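Local structure of aromatic amino acid aminotransferase I (6HNU) at residues L414-A419 with T458-R463; S401-Y406 with R486-L491; E422-Q427 with E479-A484; E163-S168 with F437-Q442. The protein probably catalyses the pyridoxal-phosphate-dependent transfer of amino groups from aromatic L-amino acids to 2-oxoglutarate. One frame throughout, in Å; residues are numbered along the deposited sequence.

Contact 1 (L414-A419 with T458-R463); sequences LKVEAA and THIFFR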
# COMPACT_ATOMS: atom_id res chain seq x y z
N LEU B 414 16.96 -27.74 -20.08
CA LEU B 414 16.19 -26.50 -20.36
C LEU B 414 15.81 -26.47 -21.85
O LEU B 414 14.74 -25.95 -22.16
CB LEU B 414 16.99 -25.27 -19.91
CG LEU B 414 17.38 -25.22 -18.42
CD1 LEU B 414 18.02 -23.88 -18.08
CD2 LEU B 414 16.17 -25.47 -17.52
N LYS B 415 16.58 -27.08 -22.75
CA LYS B 415 16.18 -27.20 -24.18
C LYS B 415 15.04 -28.21 -24.33
O LYS B 415 14.15 -27.97 -25.17
CB LYS B 415 17.41 -27.56 -25.01
CG LYS B 415 18.32 -26.37 -25.24
CD LYS B 415 19.42 -26.68 -26.21
CE LYS B 415 20.31 -25.50 -26.46
NZ LYS B 415 21.64 -25.97 -26.90
N VAL B 416 15.02 -29.27 -23.52
CA VAL B 416 13.88 -30.21 -23.47
C VAL B 416 12.66 -29.46 -22.92
O VAL B 416 11.60 -29.57 -23.49
CB VAL B 416 14.21 -31.48 -22.66
CG1 VAL B 416 12.98 -32.35 -22.54
CG2 VAL B 416 15.35 -32.26 -23.30
N GLU B 417 12.83 -28.73 -21.83
CA GLU B 417 11.73 -27.90 -21.24
C GLU B 417 11.15 -26.98 -22.31
O GLU B 417 9.93 -26.95 -22.45
CB GLU B 417 12.24 -27.08 -20.06
CG GLU B 417 11.16 -26.35 -19.28
CD GLU B 417 11.76 -25.47 -18.20
OE1 GLU B 417 12.56 -24.57 -18.58
OE2 GLU B 417 11.44 -25.65 -16.99
N ALA B 418 12.00 -26.24 -23.04
CA ALA B 418 11.57 -25.30 -24.11
C ALA B 418 10.81 -26.06 -25.20
O ALA B 418 9.74 -25.58 -25.62
CB ALA B 418 12.77 -24.57 -24.68
N ALA B 419 11.32 -27.23 -25.62
CA ALA B 419 10.68 -28.08 -26.65
C ALA B 419 9.30 -28.51 -26.18
O ALA B 419 8.34 -28.43 -26.96
CB ALA B 419 11.54 -29.28 -26.98
N THR B 458 18.65 -33.94 -14.48
CA THR B 458 18.00 -34.31 -15.76
C THR B 458 16.49 -34.15 -15.64
O THR B 458 15.81 -34.35 -16.63
CB THR B 458 18.31 -35.77 -16.13
OG1 THR B 458 17.76 -36.60 -15.10
CG2 THR B 458 19.79 -36.04 -16.29
N HIS B 459 15.96 -33.83 -14.46
CA HIS B 459 14.49 -33.71 -14.33
C HIS B 459 14.10 -32.23 -14.45
O HIS B 459 14.84 -31.38 -13.94
CB HIS B 459 13.97 -34.36 -13.04
CG HIS B 459 14.09 -35.84 -13.05
ND1 HIS B 459 15.24 -36.47 -12.59
CD2 HIS B 459 13.25 -36.81 -13.48
CE1 HIS B 459 15.10 -37.77 -12.74
NE2 HIS B 459 13.90 -38.00 -13.31
N ILE B 460 12.99 -32.00 -15.12
CA ILE B 460 12.38 -30.67 -15.39
C ILE B 460 10.95 -30.80 -14.89
O ILE B 460 10.55 -31.96 -14.57
CB ILE B 460 12.44 -30.31 -16.89
CG1 ILE B 460 11.76 -31.35 -17.78
CG2 ILE B 460 13.89 -30.09 -17.28
CD1 ILE B 460 11.54 -30.92 -19.20
N PHE B 461 10.25 -29.69 -14.75
CA PHE B 461 8.82 -29.74 -14.44
C PHE B 461 8.10 -28.55 -15.03
O PHE B 461 8.75 -27.57 -15.39
CB PHE B 461 8.63 -29.86 -12.92
CG PHE B 461 8.88 -28.61 -12.13
CD1 PHE B 461 10.17 -28.23 -11.82
CD2 PHE B 461 7.81 -27.86 -11.63
CE1 PHE B 461 10.43 -27.12 -11.02
CE2 PHE B 461 8.07 -26.72 -10.86
CZ PHE B 461 9.38 -26.37 -10.55
N PHE B 462 6.78 -28.69 -15.06
CA PHE B 462 5.81 -27.66 -15.41
C PHE B 462 4.85 -27.48 -14.24
O PHE B 462 4.48 -28.46 -13.59
CB PHE B 462 5.04 -28.04 -16.67
CG PHE B 462 5.90 -27.95 -17.90
CD1 PHE B 462 6.81 -28.95 -18.19
CD2 PHE B 462 5.90 -26.80 -18.68
CE1 PHE B 462 7.63 -28.84 -19.31
CE2 PHE B 462 6.73 -26.70 -19.79
CZ PHE B 462 7.59 -27.72 -20.09
N ARG B 463 4.49 -26.22 -14.04
CA ARG B 463 3.44 -25.80 -13.08
C ARG B 463 2.14 -25.55 -13.83
O ARG B 463 2.12 -24.78 -14.79
CB ARG B 463 3.84 -24.54 -12.31
CG ARG B 463 2.86 -24.20 -11.21
CD ARG B 463 3.01 -22.78 -10.72
NE ARG B 463 2.44 -21.82 -11.62
CZ ARG B 463 2.48 -20.52 -11.45
NH1 ARG B 463 3.07 -20.02 -10.38
NH2 ARG B 463 1.90 -19.74 -12.35
O HOH W 1 11.99 -27.37 -15.14
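E417 and I460 carry most of this contact, with F462 third, where helix 413-426 lies against strand 459-465 in the alpha/beta small domain of a pyridoxal-phosphate-dependent aminotransferase. The segment axes run in roughly the same direction, 32° apart, and approach to 8.7 Å. I460 fills the gap between them. Its CG1 stands between the backbone N and the carbonyl carbon (chi1 57°), the crowded position, and the chain continues to CD1, which lies 3.6 Å from E417 CA. The same methyl meets V416 CG1 at 3.9 Å, the two side chains crossing at about a right angle. Isoleucine suits this place because its CG1-CD1 arm reaches from the strand to the helix and sets an apolar methyl against both the helix backbone and a valine. E417 is buried, yet its acid is well provided for. The chain is extended beyond CG, and its carboxylate ends beside the backbone of F461. A bridging water donates to E417 OE2 at 2.6 Å and accepts from F461 N at 2.9 Å, joining side chain to strand backbone, while OE1 is hydrogen-bonded to S435. The aliphatic part of the glutamate is useful too: E417 CG sits 3.9 Å from F462 CZ, the carboxylate plane being steeply turned to the ring. F462 meets the helix with the outer end of its ring, and E417 O lies in the ring plane at the edge, 3.4 Å from F462 CZ.

Contact 2 (S401-Y406 with R486-L491); sequences SKHPKY and RAEFGL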
# COMPACT_ATOMS: atom_id res chain seq x y z
N SER B 401 16.39 -36.38 -19.79
CA SER B 401 17.46 -37.28 -20.28
C SER B 401 16.87 -38.36 -21.20
O SER B 401 17.66 -38.96 -21.94
CB SER B 401 18.27 -37.84 -19.14
OG SER B 401 17.67 -39.00 -18.59
N LYS B 402 15.55 -38.52 -21.26
CA LYS B 402 14.85 -39.53 -22.11
C LYS B 402 14.33 -38.92 -23.41
O LYS B 402 13.79 -39.65 -24.24
CB LYS B 402 13.72 -40.18 -21.31
CG LYS B 402 14.28 -41.06 -20.21
CD LYS B 402 13.32 -41.91 -19.45
CE LYS B 402 14.08 -43.04 -18.78
NZ LYS B 402 13.15 -44.01 -18.17
N HIS B 403 14.49 -37.61 -23.59
CA HIS B 403 14.02 -36.91 -24.80
C HIS B 403 14.91 -37.39 -25.94
O HIS B 403 16.12 -37.48 -25.76
CB HIS B 403 14.11 -35.39 -24.68
CG HIS B 403 13.41 -34.69 -25.78
ND1 HIS B 403 13.94 -34.66 -27.07
CD2 HIS B 403 12.22 -34.06 -25.83
CE1 HIS B 403 13.13 -33.98 -27.85
NE2 HIS B 403 12.05 -33.61 -27.12
N PRO B 404 14.35 -37.77 -27.09
CA PRO B 404 15.18 -38.35 -28.16
C PRO B 404 16.20 -37.39 -28.78
O PRO B 404 17.06 -37.86 -29.53
CB PRO B 404 14.15 -38.83 -29.20
CG PRO B 404 12.89 -38.07 -28.89
CD PRO B 404 12.92 -37.78 -27.41
N LYS B 405 16.12 -36.09 -28.47
CA LYS B 405 17.08 -35.08 -28.96
C LYS B 405 18.02 -34.66 -27.84
O LYS B 405 18.68 -33.63 -28.00
CB LYS B 405 16.36 -33.87 -29.54
CG LYS B 405 15.35 -34.20 -30.64
CD LYS B 405 14.84 -32.95 -31.31
CE LYS B 405 13.80 -33.21 -32.39
NZ LYS B 405 13.16 -31.94 -32.76
N TYR B 406 18.10 -35.41 -26.73
CA TYR B 406 18.85 -34.91 -25.56
C TYR B 406 20.34 -34.68 -25.91
O TYR B 406 20.94 -33.69 -25.46
CB TYR B 406 18.71 -35.85 -24.37
CG TYR B 406 19.28 -35.35 -23.07
CD1 TYR B 406 18.73 -34.26 -22.41
CD2 TYR B 406 20.30 -36.06 -22.43
CE1 TYR B 406 19.23 -33.85 -21.18
CE2 TYR B 406 20.82 -35.65 -21.22
CZ TYR B 406 20.28 -34.53 -20.59
OH TYR B 406 20.77 -34.15 -19.38
N ARG B 486 3.94 -36.91 -25.34
CA ARG B 486 4.03 -38.14 -26.20
C ARG B 486 4.74 -37.77 -27.53
O ARG B 486 5.69 -38.49 -27.90
CB ARG B 486 2.65 -38.78 -26.39
CG ARG B 486 2.59 -40.26 -25.99
CD ARG B 486 1.22 -40.83 -25.61
NE ARG B 486 0.19 -40.04 -26.26
CZ ARG B 486 -0.80 -39.40 -25.64
NH1 ARG B 486 -0.96 -39.51 -24.33
NH2 ARG B 486 -1.65 -38.69 -26.36
N ALA B 487 4.32 -36.71 -28.21
CA ALA B 487 5.01 -36.21 -29.42
C ALA B 487 6.49 -35.95 -29.14
O ALA B 487 7.33 -36.41 -29.94
CB ALA B 487 4.34 -34.99 -29.98
N GLU B 488 6.86 -35.22 -28.09
CA GLU B 488 8.29 -34.81 -27.91
C GLU B 488 9.18 -36.00 -27.58
O GLU B 488 10.38 -35.98 -27.98
CB GLU B 488 8.42 -33.71 -26.86
CG GLU B 488 8.06 -32.35 -27.41
CD GLU B 488 8.93 -31.89 -28.58
OE1 GLU B 488 10.16 -32.04 -28.51
OE2 GLU B 488 8.36 -31.31 -29.50
N PHE B 489 8.65 -36.99 -26.83
CA PHE B 489 9.47 -38.09 -26.27
C PHE B 489 9.38 -39.35 -27.16
O PHE B 489 9.99 -40.37 -26.77
CB PHE B 489 9.04 -38.36 -24.83
CG PHE B 489 9.59 -37.35 -23.86
CD1 PHE B 489 8.93 -36.14 -23.64
CD2 PHE B 489 10.76 -37.59 -23.17
CE1 PHE B 489 9.45 -35.23 -22.74
CE2 PHE B 489 11.27 -36.68 -22.26
CZ PHE B 489 10.64 -35.48 -22.08
N GLY B 490 8.66 -39.24 -28.28
CA GLY B 490 8.42 -40.31 -29.28
C GLY B 490 7.79 -41.55 -28.67
O GLY B 490 8.40 -42.63 -28.80
N LEU B 491 6.61 -41.42 -28.05
CA LEU B 491 5.93 -42.52 -27.31
C LEU B 491 4.58 -42.84 -27.95
O LEU B 491 4.20 -42.13 -28.88
CB LEU B 491 5.76 -42.09 -25.85
CG LEU B 491 7.05 -41.85 -25.08
CD1 LEU B 491 6.75 -41.48 -23.64
CD2 LEU B 491 7.96 -43.07 -25.12
O HOH W 2 11.45 -40.90 -24.69
O HOH W 3 12.18 -31.09 -30.22
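H403 and F489 bring their backbones to 4.9 Å, CA to CA, where a type I turn from H403 to Y406 meets the end of the C-terminal helix 471-489. That end is a Schellman motif: G490 takes a positive phi, readily adopted by a residue without a side chain, and L491 N bonds back to R486 O. The imidazole of H403 is gripped at both nitrogens. Its chi1 of -169° puts CG beside the carbonyl carbon, and the end of the side chain comes nearer the helix, where H403 NE2 donates to E488 OE1 at 2.8 Å, a nearly straight bond (163°) in the ring plane that uses the anti lone pair of the oxygen. On the other side of the ring, H403 ND1 accepts from K405 N at 3.0 Å, which ties the imidazole to its own turn. Histidine suits the site because one flat ring can donate and accept at once. E488 is bent at chi2, and its carboxylate lies nearly coplanar with the imidazole; OE1 also receives a water that K405 NZ donates to, and OE2 is hydrogen-bonded to Q423 NE2. E488 O sits over one face of the imidazole, and so does P404 CD, which comes within 3.2 Å of E488 O. The H403 ring also points an edge at the face of the F489 ring in a T-shaped pair, centroids 5.2 Å apart and planes at 65°. Beside it the backbones are linked by a second water, which donates to K402 O at 2.7 Å and to F489 O at 2.6 Å.

Contact 3 (E422-Q427 with E479-A484); sequences EQAIKQ and EKFGKA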
# COMPACT_ATOMS: atom_id res chain seq x y z
N GLU B 422 6.95 -25.43 -26.13
CA GLU B 422 6.54 -25.06 -27.51
C GLU B 422 5.50 -26.08 -28.03
O GLU B 422 4.47 -25.66 -28.61
CB GLU B 422 7.77 -24.98 -28.42
CG GLU B 422 8.74 -23.85 -28.05
CD GLU B 422 10.10 -23.94 -28.75
OE1 GLU B 422 10.18 -24.68 -29.77
OE2 GLU B 422 11.08 -23.26 -28.28
N GLN B 423 5.74 -27.37 -27.81
CA GLN B 423 4.85 -28.46 -28.30
C GLN B 423 3.47 -28.35 -27.61
O GLN B 423 2.46 -28.40 -28.31
CB GLN B 423 5.49 -29.83 -28.08
CG GLN B 423 4.64 -30.97 -28.63
CD GLN B 423 4.65 -31.07 -30.14
OE1 GLN B 423 3.62 -31.16 -30.78
NE2 GLN B 423 5.85 -31.06 -30.72
N ALA B 424 3.44 -28.20 -26.28
CA ALA B 424 2.20 -27.95 -25.50
C ALA B 424 1.41 -26.83 -26.16
O ALA B 424 0.20 -27.03 -26.41
CB ALA B 424 2.56 -27.59 -24.06
N ILE B 425 2.05 -25.68 -26.41
CA ILE B 425 1.36 -24.50 -26.99
C ILE B 425 0.81 -24.89 -28.37
O ILE B 425 -0.36 -24.60 -28.65
CB ILE B 425 2.29 -23.27 -27.05
CG1 ILE B 425 2.48 -22.65 -25.66
CG2 ILE B 425 1.74 -22.23 -28.01
CD1 ILE B 425 3.81 -21.98 -25.47
N LYS B 426 1.62 -25.57 -29.18
CA LYS B 426 1.16 -26.05 -30.51
C LYS B 426 -0.05 -27.01 -30.33
O LYS B 426 -0.94 -26.97 -31.15
CB LYS B 426 2.34 -26.69 -31.24
CG LYS B 426 2.04 -27.16 -32.66
CD LYS B 426 3.12 -28.03 -33.26
CE LYS B 426 2.74 -28.61 -34.61
NZ LYS B 426 3.24 -30.00 -34.74
N GLN B 427 -0.08 -27.84 -29.29
CA GLN B 427 -1.22 -28.76 -29.03
C GLN B 427 -2.42 -28.01 -28.42
O GLN B 427 -3.46 -28.66 -28.27
CB GLN B 427 -0.79 -29.89 -28.09
CG GLN B 427 0.27 -30.84 -28.66
CD GLN B 427 -0.15 -31.58 -29.91
OE1 GLN B 427 -1.31 -31.94 -30.09
NE2 GLN B 427 0.82 -31.85 -30.78
N GLU B 479 -5.13 -33.34 -21.46
CA GLU B 479 -5.09 -34.33 -22.56
C GLU B 479 -4.14 -33.78 -23.63
O GLU B 479 -3.24 -34.51 -24.03
CB GLU B 479 -6.49 -34.63 -23.12
CG GLU B 479 -6.44 -35.46 -24.40
CD GLU B 479 -7.72 -36.20 -24.73
OE1 GLU B 479 -8.80 -35.56 -24.73
OE2 GLU B 479 -7.63 -37.42 -24.99
N LYS B 480 -4.29 -32.51 -24.00
CA LYS B 480 -3.41 -31.85 -24.98
C LYS B 480 -1.97 -31.87 -24.46
O LYS B 480 -1.07 -32.04 -25.30
CB LYS B 480 -3.96 -30.47 -25.37
CG LYS B 480 -5.24 -30.53 -26.18
CD LYS B 480 -5.88 -29.18 -26.47
CE LYS B 480 -7.07 -29.33 -27.41
NZ LYS B 480 -7.91 -28.11 -27.44
N PHE B 481 -1.74 -31.79 -23.14
CA PHE B 481 -0.38 -31.75 -22.55
C PHE B 481 0.23 -33.15 -22.65
O PHE B 481 1.42 -33.29 -22.98
CB PHE B 481 -0.38 -31.27 -21.10
CG PHE B 481 1.00 -31.06 -20.55
CD1 PHE B 481 1.77 -29.98 -20.95
CD2 PHE B 481 1.57 -31.98 -19.70
CE1 PHE B 481 3.06 -29.80 -20.46
CE2 PHE B 481 2.86 -31.81 -19.22
CZ PHE B 481 3.60 -30.73 -19.60
N GLY B 482 -0.57 -34.17 -22.34
CA GLY B 482 -0.17 -35.57 -22.51
C GLY B 482 0.29 -35.83 -23.95
O GLY B 482 1.36 -36.45 -24.11
N LYS B 483 -0.46 -35.36 -24.94
CA LYS B 483 -0.13 -35.51 -26.39
C LYS B 483 1.23 -34.86 -26.67
O LYS B 483 2.03 -35.43 -27.44
CB LYS B 483 -1.07 -34.73 -27.31
CG LYS B 483 -2.43 -35.34 -27.61
CD LYS B 483 -3.00 -34.77 -28.90
CE LYS B 483 -4.44 -34.31 -28.78
NZ LYS B 483 -5.38 -35.46 -28.74
N ALA B 484 1.43 -33.65 -26.13
CA ALA B 484 2.65 -32.85 -26.36
C ALA B 484 3.84 -33.61 -25.80
O ALA B 484 4.89 -33.71 -26.51
CB ALA B 484 2.47 -31.46 -25.77
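The ring of F481 meets A424 obliquely, F481 CD1 lying 4.0 Å from A424 CB, and its edge-to-face partner is F462 on the neighbouring strand. Another flat group, the Q427 amide, has Q423 OE1 almost exactly in its plane: Q427 NE2 donates to that oxygen at 2.9 Å, one helical turn back. These residues line the crossing of helices 413-426 and 471-489 in the small domain; the axes of the two short segments come within 8.3 Å, 132° apart. Small residues permit that closeness. A484 CB presses against the backbone of the other helix, 3.4 Å from A424 N, and Q423 CG rests 3.6 Å from A484 CB. Beside it, K480 lays its extended chain past the Q427 carbonyl, with K480 CD 3.1 Å from Q427 O, and leads its ammonium away. K483 crosses Q427 at about a right angle, touching OE1 with its CD methylene. Between segments 422-427 and 479-484 there is no hydrogen bond; one turn further along the second helix, E488 OE2 accepts from Q423 NE2. Shape therefore holds most of the contact, through methyls, methylenes and a ring, and a polar bond joins the helices beside it.

Contact 4 (E163-S168 with F437-Q442); sequences EYTFSS and FKAEGQ. With PLP (pyridoxal-5'-phosphate), chain I; PHE (phenylalanine), chain J.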
# COMPACT_ATOMS: atom_id res chain seq x y z
N GLU B 163 14.34 -23.30 -3.40
CA GLU B 163 15.16 -23.20 -4.63
C GLU B 163 14.26 -22.97 -5.85
O GLU B 163 14.78 -22.44 -6.81
CB GLU B 163 16.06 -24.41 -4.86
CG GLU B 163 15.32 -25.65 -5.32
CD GLU B 163 16.22 -26.85 -5.63
OE1 GLU B 163 15.98 -27.89 -5.04
OE2 GLU B 163 17.09 -26.72 -6.46
N TYR B 164 12.97 -23.31 -5.80
CA TYR B 164 11.93 -22.85 -6.73
C TYR B 164 10.89 -22.09 -5.91
O TYR B 164 10.39 -22.65 -4.93
CB TYR B 164 11.21 -23.96 -7.48
CG TYR B 164 12.15 -24.78 -8.32
CD1 TYR B 164 12.83 -25.85 -7.77
CD2 TYR B 164 12.44 -24.42 -9.61
CE1 TYR B 164 13.77 -26.57 -8.49
CE2 TYR B 164 13.32 -25.17 -10.39
CZ TYR B 164 14.00 -26.24 -9.82
OH TYR B 164 14.91 -26.97 -10.53
N THR B 165 10.67 -20.83 -6.25
CA THR B 165 9.78 -19.98 -5.41
C THR B 165 9.11 -18.89 -6.25
O THR B 165 9.26 -18.89 -7.49
CB THR B 165 10.57 -19.45 -4.21
OG1 THR B 165 9.59 -18.93 -3.29
CG2 THR B 165 11.62 -18.42 -4.58
N PHE B 166 8.43 -17.96 -5.59
CA PHE B 166 7.56 -16.94 -6.19
C PHE B 166 8.41 -15.84 -6.84
O PHE B 166 9.25 -15.29 -6.15
CB PHE B 166 6.67 -16.42 -5.06
CG PHE B 166 5.61 -15.44 -5.45
CD1 PHE B 166 4.99 -15.51 -6.69
CD2 PHE B 166 5.21 -14.46 -4.54
CE1 PHE B 166 3.96 -14.63 -7.01
CE2 PHE B 166 4.22 -13.56 -4.88
CZ PHE B 166 3.59 -13.65 -6.11
N SER B 167 8.27 -15.59 -8.14
CA SER B 167 9.11 -14.61 -8.87
C SER B 167 9.04 -13.20 -8.25
O SER B 167 10.10 -12.59 -8.11
CB SER B 167 8.77 -14.60 -10.34
OG SER B 167 9.11 -15.87 -10.91
N SER B 168 7.85 -12.76 -7.84
CA SER B 168 7.62 -11.43 -7.22
C SER B 168 8.43 -11.30 -5.93
O SER B 168 8.95 -10.21 -5.70
CB SER B 168 6.16 -11.15 -6.97
OG SER B 168 5.45 -11.20 -8.19
N PHE B 437 11.06 -20.38 -12.23
CA PHE B 437 10.87 -20.12 -10.78
C PHE B 437 12.16 -20.38 -10.03
O PHE B 437 12.18 -20.31 -8.78
CB PHE B 437 9.74 -20.96 -10.20
CG PHE B 437 8.43 -20.79 -10.90
CD1 PHE B 437 8.08 -21.57 -11.99
CD2 PHE B 437 7.53 -19.84 -10.46
CE1 PHE B 437 6.83 -21.44 -12.57
CE2 PHE B 437 6.28 -19.72 -11.04
CZ PHE B 437 5.95 -20.48 -12.13
N LYS B 438 13.22 -20.72 -10.73
CA LYS B 438 14.48 -21.07 -10.04
C LYS B 438 15.06 -19.83 -9.35
O LYS B 438 15.25 -18.86 -10.04
CB LYS B 438 15.49 -21.63 -11.04
CG LYS B 438 16.78 -22.15 -10.41
CD LYS B 438 16.60 -23.48 -9.73
CE LYS B 438 17.27 -23.58 -8.38
NZ LYS B 438 18.65 -23.04 -8.39
N ALA B 439 15.46 -19.93 -8.08
CA ALA B 439 16.07 -18.84 -7.31
C ALA B 439 17.58 -18.98 -7.45
O ALA B 439 18.09 -20.12 -7.37
CB ALA B 439 15.65 -18.86 -5.87
N GLU B 440 18.27 -17.87 -7.62
CA GLU B 440 19.76 -17.84 -7.66
C GLU B 440 20.28 -16.78 -6.71
O GLU B 440 19.65 -15.76 -6.57
CB GLU B 440 20.23 -17.61 -9.09
CG GLU B 440 19.79 -18.71 -10.02
CD GLU B 440 20.45 -20.08 -9.83
OE1 GLU B 440 21.13 -20.32 -8.78
OE2 GLU B 440 20.27 -20.92 -10.73
N GLY B 441 21.40 -17.05 -6.05
CA GLY B 441 22.03 -16.07 -5.16
C GLY B 441 23.23 -16.65 -4.47
O GLY B 441 23.33 -17.87 -4.29
N GLN B 442 24.12 -15.77 -4.06
CA GLN B 442 25.32 -16.12 -3.31
C GLN B 442 25.39 -15.16 -2.13
O GLN B 442 25.09 -13.97 -2.31
CB GLN B 442 26.58 -15.99 -4.17
CG GLN B 442 26.74 -17.04 -5.26
CD GLN B 442 27.94 -16.67 -6.09
OE1 GLN B 442 27.87 -15.81 -6.97
NE2 GLN B 442 29.07 -17.28 -5.78
N1 PLP I . 2.85 -14.62 -1.80
C2 PLP I . 2.85 -15.69 -2.60
C2A PLP I . 3.86 -16.76 -2.37
C3 PLP I . 1.93 -15.82 -3.65
O3 PLP I . 2.03 -16.90 -4.47
C4 PLP I . 1.00 -14.78 -3.86
C4A PLP I . 0.05 -14.87 -4.97
C5 PLP I . 0.99 -13.68 -2.99
C6 PLP I . 1.94 -13.64 -2.00
C5A PLP I . 0.08 -12.50 -3.21
O4P PLP I . -0.57 -12.11 -1.97
P PLP I . -1.47 -10.86 -1.81
O1P PLP I . -1.97 -11.05 -0.40
O2P PLP I . -2.57 -10.97 -2.90
O3P PLP I . -0.59 -9.63 -2.01
N PHE J . 0.53 -15.06 -6.29
CA PHE J . -0.12 -14.53 -7.52
C PHE J . 0.62 -15.09 -8.74
O PHE J . 0.66 -16.32 -8.91
CB PHE J . -0.18 -13.00 -7.46
CG PHE J . -0.36 -12.31 -8.79
CD1 PHE J . -1.28 -12.77 -9.71
CD2 PHE J . 0.40 -11.19 -9.10
CE1 PHE J . -1.43 -12.14 -10.94
CE2 PHE J . 0.24 -10.55 -10.32
CZ PHE J . -0.68 -11.02 -11.24
OXT PHE J . 1.21 -14.36 -9.55
O HOH W 4 19.28 -24.95 -6.06
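K438 sets its CG anti to the backbone N (chi1 -175°) and then bends at every later torsion, while Y164 keeps CG beside its own N (chi1 -60°); the lysine chain folds over the tyrosine ring. In the loops beside the cofactor-binding sheet, Y164 and K438 form a single beta bridge that joins the loop after strand 158-162 to the loop following strand 429-433. Two backbone bonds make it: A439 N donates to E163 O at 2.9 Å, and T165 N to F437 O at 3.0 Å. Over the tyrosine face, K438 CD makes a CH-pi contact, 4.1 Å from the ring centroid. A long chain suits this double duty: beyond the methylenes NZ bonds to A439 O and forms a salt bridge with E440. E163 OE2 is too far from the ammonium for a salt bridge; a water links the two, and E163 OE1 accepts from M185 N. The CB of F437 is directed at the other segment, its ring edge receiving T165 O in plane, and L28 of the second subunit packs on it. The bridge fixes the chain just before F166, the N-cap residue of helix 167-175. That ring lies over the pyridoxal phosphate, with F166 CD2 3.3 Å from PLP C2 and F166 CZ 3.4 Å from PHE N, a nitrogen joined to PLP C4A at 1.4 Å, as in a substrate-cofactor adduct.

Contacts 1, 2 and 3 cluster in the small domain. Contacts 1 and 3 share helix 413-426, contacts 2 and 3 share helix 471-489, and F462 of contact 1 packs on F481 of contact 3. Contact 1 is the buried one, apolar apart from an acid served by water and serine. Contacts 2, 3 and 4 are all partly buried. Contacts 2 and 3 lie far from the chain's centre: one relies on directed hydrogen bonds and aromatic stacking, the other on close helix packing, and E488 and Q423 tie them together. Contact 4, near the centre and the active site, reaches contact 1 through F461 with Y164 and R463 with F437, and alone is held by direct backbone bonds between its segments.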